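Local coordinates for protein magnesium-protoporphyrin O-methyltransferase (Synechocystis sp., PDB 4QDJ) that transfers a methyl group from S-adenosylmethionine to magnesium protoporphyrin IX, giving its 13-monomethyl ester on the way to chlorophyll, at residues A[78-92]-A[107-120]. Sequence-based numbering, arbitrary orientation. Where two conformers were deposited one is given.
Sequences IPLAQAGALVYGSDI and VLAYGNQPTFMTQD. With SAM (S-adenosylmethionine), chain B.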
loop_
_atom_site.group_PDB
_atom_site.type_symbol
_atom_site.label_atom_id
_atom_site.label_comp_id
_atom_site.label_asym_id
_atom_site.label_seq_id
_atom_site.Cartn_x
_atom_site.Cartn_y
_atom_site.Cartn_z
ATOM N N ILE A 78 0.530 10.005 -4.578
ATOM C CA ILE A 78 0.826 11.378 -4.965
ATOM C C ILE A 78 2.261 11.571 -5.491
ATOM O O ILE A 78 2.439 12.093 -6.592
ATOM C CB ILE A 78 0.441 12.379 -3.849
ATOM C CG1 ILE A 78 -1.076 12.351 -3.639
ATOM C CG2 ILE A 78 0.915 13.785 -4.191
ATOM C CD1 ILE A 78 -1.549 13.091 -2.406
ATOM N N PRO A 79 3.286 11.129 -4.735
ATOM C CA PRO A 79 4.629 11.289 -5.312
ATOM C C PRO A 79 4.874 10.492 -6.597
ATOM O O PRO A 79 5.671 10.932 -7.426
ATOM C CB PRO A 79 5.565 10.817 -4.190
ATOM C CG PRO A 79 4.708 10.047 -3.252
ATOM C CD PRO A 79 3.346 10.658 -3.340
ATOM N N LEU A 80 4.207 9.355 -6.774
ATOM C CA LEU A 80 4.338 8.623 -8.032
ATOM C C LEU A 80 3.720 9.414 -9.183
ATOM O O LEU A 80 4.284 9.476 -10.273
ATOM C CB LEU A 80 3.715 7.228 -7.939
ATOM C CG LEU A 80 4.473 6.224 -7.067
ATOM C CD1 LEU A 80 3.798 4.860 -7.116
ATOM C CD2 LEU A 80 5.930 6.117 -7.511
ATOM N N ALA A 81 2.567 10.027 -8.930
ATOM C CA ALA A 81 1.910 10.854 -9.938
ATOM C C ALA A 81 2.747 12.089 -10.257
ATOM O O ALA A 81 2.832 12.509 -11.411
ATOM C CB ALA A 81 0.519 11.256 -9.477
ATOM N N GLN A 82 3.360 12.668 -9.228
ATOM C CA GLN A 82 4.252 13.809 -9.404
ATOM C C GLN A 82 5.415 13.456 -10.326
ATOM O O GLN A 82 5.901 14.301 -11.082
ATOM C CB GLN A 82 4.778 14.294 -8.049
ATOM C CG GLN A 82 3.752 15.063 -7.230
ATOM C CD GLN A 82 4.230 15.396 -5.826
ATOM O OE1 GLN A 82 4.789 14.549 -5.129
ATOM N NE2 GLN A 82 4.009 16.638 -5.405
ATOM N N ALA A 83 5.849 12.199 -10.265
ATOM C CA ALA A 83 6.958 11.721 -11.086
ATOM C C ALA A 83 6.504 11.270 -12.475
ATOM O O ALA A 83 7.316 10.815 -13.284
ATOM C CB ALA A 83 7.703 10.599 -10.373
ATOM N N GLY A 84 5.207 11.388 -12.747
ATOM C CA GLY A 84 4.683 11.106 -14.072
ATOM C C GLY A 84 3.937 9.795 -14.262
ATOM O O GLY A 84 3.454 9.515 -15.359
ATOM N N ALA A 85 3.834 8.986 -13.213
ATOM C CA ALA A 85 3.131 7.709 -13.327
ATOM C C ALA A 85 1.634 7.914 -13.518
ATOM O O ALA A 85 1.077 8.925 -13.089
ATOM C CB ALA A 85 3.388 6.842 -12.105
ATOM N N LEU A 86 0.993 6.955 -14.177
ATOM C CA LEU A 86 -0.458 6.923 -14.266
ATOM C C LEU A 86 -0.952 6.046 -13.132
ATOM O O LEU A 86 -0.923 4.819 -13.226
ATOM C CB LEU A 86 -0.907 6.368 -15.617
ATOM C CG LEU A 86 -0.378 7.146 -16.821
ATOM C CD1 LEU A 86 -0.961 6.598 -18.115
ATOM C CD2 LEU A 86 -0.682 8.631 -16.669
ATOM N N VAL A 87 -1.384 6.688 -12.052
ATOM C CA VAL A 87 -1.648 5.999 -10.798
ATOM C C VAL A 87 -3.133 5.770 -10.555
ATOM O O VAL A 87 -3.948 6.689 -10.659
ATOM C CB VAL A 87 -1.063 6.782 -9.603
ATOM C CG1 VAL A 87 -1.327 6.043 -8.297
ATOM C CG2 VAL A 87 0.427 7.012 -9.802
ATOM N N TYR A 88 -3.470 4.529 -10.226
ATOM C CA TYR A 88 -4.830 4.156 -9.884
ATOM C C TYR A 88 -4.827 3.676 -8.443
ATOM O O TYR A 88 -4.438 2.547 -8.155
ATOM C CB TYR A 88 -5.340 3.066 -10.835
ATOM C CG TYR A 88 -5.427 3.536 -12.273
ATOM C CD1 TYR A 88 -4.282 3.710 -13.040
ATOM C CD2 TYR A 88 -6.653 3.821 -12.855
ATOM C CE1 TYR A 88 -4.357 4.155 -14.346
ATOM C CE2 TYR A 88 -6.737 4.269 -14.159
ATOM C CZ TYR A 88 -5.588 4.429 -14.900
ATOM O OH TYR A 88 -5.672 4.870 -16.201
ATOM N N GLY A 89 -5.232 4.560 -7.538
ATOM C CA GLY A 89 -5.222 4.257 -6.121
ATOM C C GLY A 89 -6.599 3.852 -5.649
ATOM O O GLY A 89 -7.606 4.392 -6.102
ATOM N N SER A 90 -6.648 2.888 -4.742
ATOM C CA SER A 90 -7.917 2.458 -4.184
ATOM C C SER A 90 -7.742 2.066 -2.729
ATOM O O SER A 90 -6.659 1.651 -2.314
ATOM C CB SER A 90 -8.493 1.290 -4.984
ATOM O OG SER A 90 -7.567 0.223 -5.050
ATOM N N ASP A 91 -8.811 2.209 -1.957
ATOM C CA ASP A 91 -8.782 1.876 -0.544
ATOM C C ASP A 91 -10.182 1.465 -0.113
ATOM O O ASP A 91 -11.173 1.958 -0.650
ATOM C CB ASP A 91 -8.301 3.073 0.276
ATOM C CG ASP A 91 -7.846 2.682 1.669
ATOM O OD1 ASP A 91 -8.714 2.414 2.528
ATOM O OD2 ASP A 91 -6.617 2.653 1.907
ATOM N N ILE A 92 -10.264 0.556 0.850
ATOM C CA ILE A 92 -11.555 0.060 1.311
ATOM C C ILE A 92 -12.295 1.126 2.124
ATOM O O ILE A 92 -13.516 1.069 2.280
ATOM C CB ILE A 92 -11.392 -1.242 2.131
ATOM C CG1 ILE A 92 -12.719 -2.003 2.214
ATOM C CG2 ILE A 92 -10.817 -0.945 3.515
ATOM C CD1 ILE A 92 -12.593 -3.380 2.837
ATOM N N VAL A 107 -2.278 19.735 -4.078
ATOM C CA VAL A 107 -0.873 19.799 -4.461
ATOM C C VAL A 107 -0.648 19.595 -5.962
ATOM O O VAL A 107 0.342 20.074 -6.514
ATOM C CB VAL A 107 -0.019 18.806 -3.631
ATOM C CG1 VAL A 107 -0.209 17.385 -4.123
ATOM C CG2 VAL A 107 1.443 19.195 -3.675
ATOM N N LEU A 108 -1.576 18.909 -6.624
ATOM C CA LEU A 108 -1.415 18.598 -8.042
ATOM C C LEU A 108 -2.309 19.434 -8.950
ATOM O O LEU A 108 -2.075 19.504 -10.158
ATOM C CB LEU A 108 -1.674 17.113 -8.300
ATOM C CG LEU A 108 -0.791 16.156 -7.501
ATOM C CD1 LEU A 108 -0.983 14.726 -7.964
ATOM C CD2 LEU A 108 0.654 16.576 -7.629
ATOM N N ALA A 109 -3.324 20.064 -8.362
ATOM C CA ALA A 109 -4.295 20.860 -9.111
ATOM C C ALA A 109 -4.908 20.068 -10.265
ATOM O O ALA A 109 -5.535 19.033 -10.049
ATOM C CB ALA A 109 -3.664 22.157 -9.614
ATOM N N TYR A 110 -4.708 20.546 -11.489
ATOM C CA TYR A 110 -5.283 19.889 -12.658
ATOM C C TYR A 110 -4.237 19.177 -13.507
ATOM O O TYR A 110 -4.480 18.849 -14.668
ATOM C CB TYR A 110 -6.081 20.888 -13.493
ATOM C CG TYR A 110 -7.192 21.527 -12.701
ATOM C CD1 TYR A 110 -8.372 20.840 -12.452
ATOM C CD2 TYR A 110 -7.051 22.803 -12.175
ATOM C CE1 TYR A 110 -9.389 21.411 -11.717
ATOM C CE2 TYR A 110 -8.061 23.384 -11.440
ATOM C CZ TYR A 110 -9.229 22.685 -11.213
ATOM O OH TYR A 110 -10.240 23.257 -10.479
ATOM N N GLY A 111 -3.075 18.932 -12.914
ATOM C CA GLY A 111 -2.031 18.184 -13.583
ATOM C C GLY A 111 -2.272 16.692 -13.483
ATOM O O GLY A 111 -3.410 16.238 -13.356
ATOM N N ASN A 112 -1.193 15.924 -13.536
ATOM C CA ASN A 112 -1.284 14.475 -13.455
ATOM C C ASN A 112 -1.702 14.018 -12.059
ATOM O O ASN A 112 -0.856 13.785 -11.203
ATOM C CB ASN A 112 0.059 13.849 -13.831
ATOM C CG ASN A 112 -0.014 12.342 -13.962
ATOM O OD1 ASN A 112 -0.978 11.798 -14.504
ATOM N ND2 ASN A 112 1.005 11.656 -13.459
ATOM N N GLN A 113 -3.008 13.909 -11.831
ATOM C CA GLN A 113 -3.533 13.422 -10.558
ATOM C C GLN A 113 -3.683 11.908 -10.594
ATOM O O GLN A 113 -3.977 11.339 -11.645
ATOM C CB GLN A 113 -4.912 14.025 -10.273
ATOM C CG GLN A 113 -4.928 15.473 -9.816
ATOM C CD GLN A 113 -6.298 15.894 -9.315
ATOM O OE1 GLN A 113 -7.154 15.054 -9.039
ATOM N NE2 GLN A 113 -6.512 17.199 -9.196
ATOM N N PRO A 114 -3.499 11.245 -9.444
ATOM C CA PRO A 114 -3.915 9.844 -9.415
ATOM C C PRO A 114 -5.430 9.778 -9.500
ATOM O O PRO A 114 -6.109 10.776 -9.249
ATOM C CB PRO A 114 -3.485 9.371 -8.020
ATOM C CG PRO A 114 -2.504 10.384 -7.534
ATOM C CD PRO A 114 -2.921 11.680 -8.163
ATOM N N THR A 115 -5.960 8.621 -9.864
ATOM C CA THR A 115 -7.390 8.345 -9.786
ATOM C C THR A 115 -7.661 7.556 -8.505
ATOM O O THR A 115 -6.986 6.557 -8.264
ATOM C CB THR A 115 -7.842 7.493 -10.988
ATOM O OG1 THR A 115 -7.675 8.241 -12.199
ATOM C CG2 THR A 115 -9.300 7.075 -10.839
ATOM N N PHE A 116 -8.631 7.982 -7.706
ATOM C CA PHE A 116 -8.924 7.310 -6.444
ATOM C C PHE A 116 -10.313 6.684 -6.423
ATOM O O PHE A 116 -11.288 7.292 -6.861
ATOM C CB PHE A 116 -8.780 8.280 -5.269
ATOM C CG PHE A 116 -7.374 8.761 -5.045
ATOM C CD1 PHE A 116 -6.393 7.888 -4.599
ATOM C CD2 PHE A 116 -7.035 10.088 -5.263
ATOM C CE1 PHE A 116 -5.100 8.326 -4.383
ATOM C CE2 PHE A 116 -5.743 10.535 -5.044
ATOM C CZ PHE A 116 -4.774 9.651 -4.605
ATOM N N MET A 117 -10.393 5.469 -5.890
ATOM C CA MET A 117 -11.648 4.735 -5.827
ATOM C C MET A 117 -11.798 4.061 -4.469
ATOM O O MET A 117 -10.820 3.585 -3.900
ATOM C CB MET A 117 -11.685 3.679 -6.935
ATOM C CG MET A 117 -12.976 2.888 -7.019
ATOM S SD MET A 117 -13.003 1.801 -8.455
ATOM C CE MET A 117 -11.706 0.642 -8.039
ATOM N N THR A 118 -13.019 4.025 -3.947
ATOM C CA THR A 118 -13.294 3.253 -2.743
ATOM C C THR A 118 -13.649 1.829 -3.139
ATOM O O THR A 118 -14.684 1.593 -3.766
ATOM C CB THR A 118 -14.449 3.846 -1.927
ATOM O OG1 THR A 118 -14.142 5.201 -1.575
ATOM C CG2 THR A 118 -14.671 3.034 -0.658
ATOM N N GLN A 119 -12.784 0.885 -2.778
ATOM C CA GLN A 119 -12.980 -0.511 -3.144
ATOM C C GLN A 119 -12.065 -1.438 -2.350
ATOM O O GLN A 119 -10.921 -1.092 -2.051
ATOM C CB GLN A 119 -12.738 -0.702 -4.647
ATOM C CG GLN A 119 -13.034 -2.101 -5.169
ATOM C CD GLN A 119 -14.473 -2.522 -4.943
ATOM O OE1 GLN A 119 -14.842 -2.964 -3.853
ATOM N NE2 GLN A 119 -15.296 -2.389 -5.976
ATOM N N ASP A 120 -12.592 -2.605 -1.996
ATOM C CA ASP A 120 -11.800 -3.699 -1.446
ATOM C C ASP A 120 -10.842 -4.171 -2.535
ATOM O O ASP A 120 -11.257 -4.408 -3.668
ATOM C CB ASP A 120 -12.745 -4.825 -1.007
ATOM C CG ASP A 120 -12.022 -6.111 -0.634
ATOM O OD1 ASP A 120 -10.826 -6.073 -0.281
ATOM O OD2 ASP A 120 -12.679 -7.174 -0.680
HETATM N N SAM B . -0.660 1.902 1.667
HETATM C CA SAM B . -0.862 3.175 2.353
HETATM C C SAM B . 0.470 3.782 2.772
HETATM O O SAM B . 1.452 3.067 2.977
HETATM O OXT SAM B . 0.591 5.000 2.910
HETATM C CB SAM B . -1.805 3.045 3.551
HETATM C CG SAM B . -1.397 2.070 4.654
HETATM S SD SAM B . -2.563 2.092 6.047
HETATM C CE SAM B . -1.567 1.366 7.373
HETATM C "C5'" SAM B . -3.597 0.671 5.637
HETATM C "C4'" SAM B . -4.677 1.034 4.630
HETATM O "O4'" SAM B . -5.118 -0.147 3.995
HETATM C "C3'" SAM B . -5.899 1.679 5.271
HETATM O "O3'" SAM B . -6.175 2.893 4.612
HETATM C "C2'" SAM B . -7.024 0.697 5.015
HETATM O "O2'" SAM B . -8.252 1.345 4.763
HETATM C "C1'" SAM B . -6.509 -0.057 3.801
HETATM N N9 SAM B . -7.091 -1.396 3.647
HETATM C C8 SAM B . -7.237 -2.358 4.609
HETATM N N7 SAM B . -7.818 -3.439 4.039
HETATM C C5 SAM B . -8.039 -3.173 2.732
HETATM C C6 SAM B . -8.599 -3.918 1.705
HETATM N N6 SAM B . -9.046 -5.150 1.935
HETATM N N1 SAM B . -8.694 -3.366 0.446
HETATM C C2 SAM B . -8.231 -2.088 0.208
HETATM N N3 SAM B . -7.678 -1.351 1.234
HETATM C C4 SAM B . -7.583 -1.892 2.473
HETATM O O HOH W 1 3.056 18.978 -6.986
HETATM O O HOH W 2 -1.566 9.502 -12.129
HETATM O O HOH W 3 -4.791 8.134 -13.143
HETATM O O HOH W 4 -8.197 -1.310 -2.907
#
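Strands 86-91 and 115-118 run parallel, 22° apart, and the NH of Gly89 and the NH of Asp91 reach the carbonyls of Thr115 and Met117. In return Val87 O, Gly89 O and Asp91 O accept from Thr115 N, Met117 N and Gln119 N. Before the strands, Asn112 ties its own loop to the C-terminal end of helix 77-82 and the turn after it. Its CG lies anti to the backbone N (chi1 -172°), which carries the amide to the end of helix 77-82. There Asn112 ND2 donates to Ala81 O (2.9 Å), on a lone pair, and to Ala85 O (2.8 Å). Ala81 O also takes the NH of Gly84 in the Schellman motif. Pro114 lies side by side with Val87, and its CG meets Ala81 CB at 3.7 Å. Leu108 CD2 presses on Gln82 CG at 3.5 Å, the two side chains crossing at about a right angle. At the C-terminal end of strand 86-91, Asp91 OD1 and OD2 accept the ribose hydroxyls O2' (2.5 Å) and O3' (2.8 Å) of SAM. Just beyond the strands, Asp120 OD1 accepts a hydrogen bond from adenine N6 of SAM at 3.0 Å, and Ile92 CG2 packs on the adenine at C4 (3.5 Å). Lys9 forms a salt bridge with Asp120 OD2. This is the beta-alpha-beta unit of a class I methyltransferase: helix 94-108 links the strands, 115-118 ends the sheet, and 86-91 pairs on its other side with 65-69.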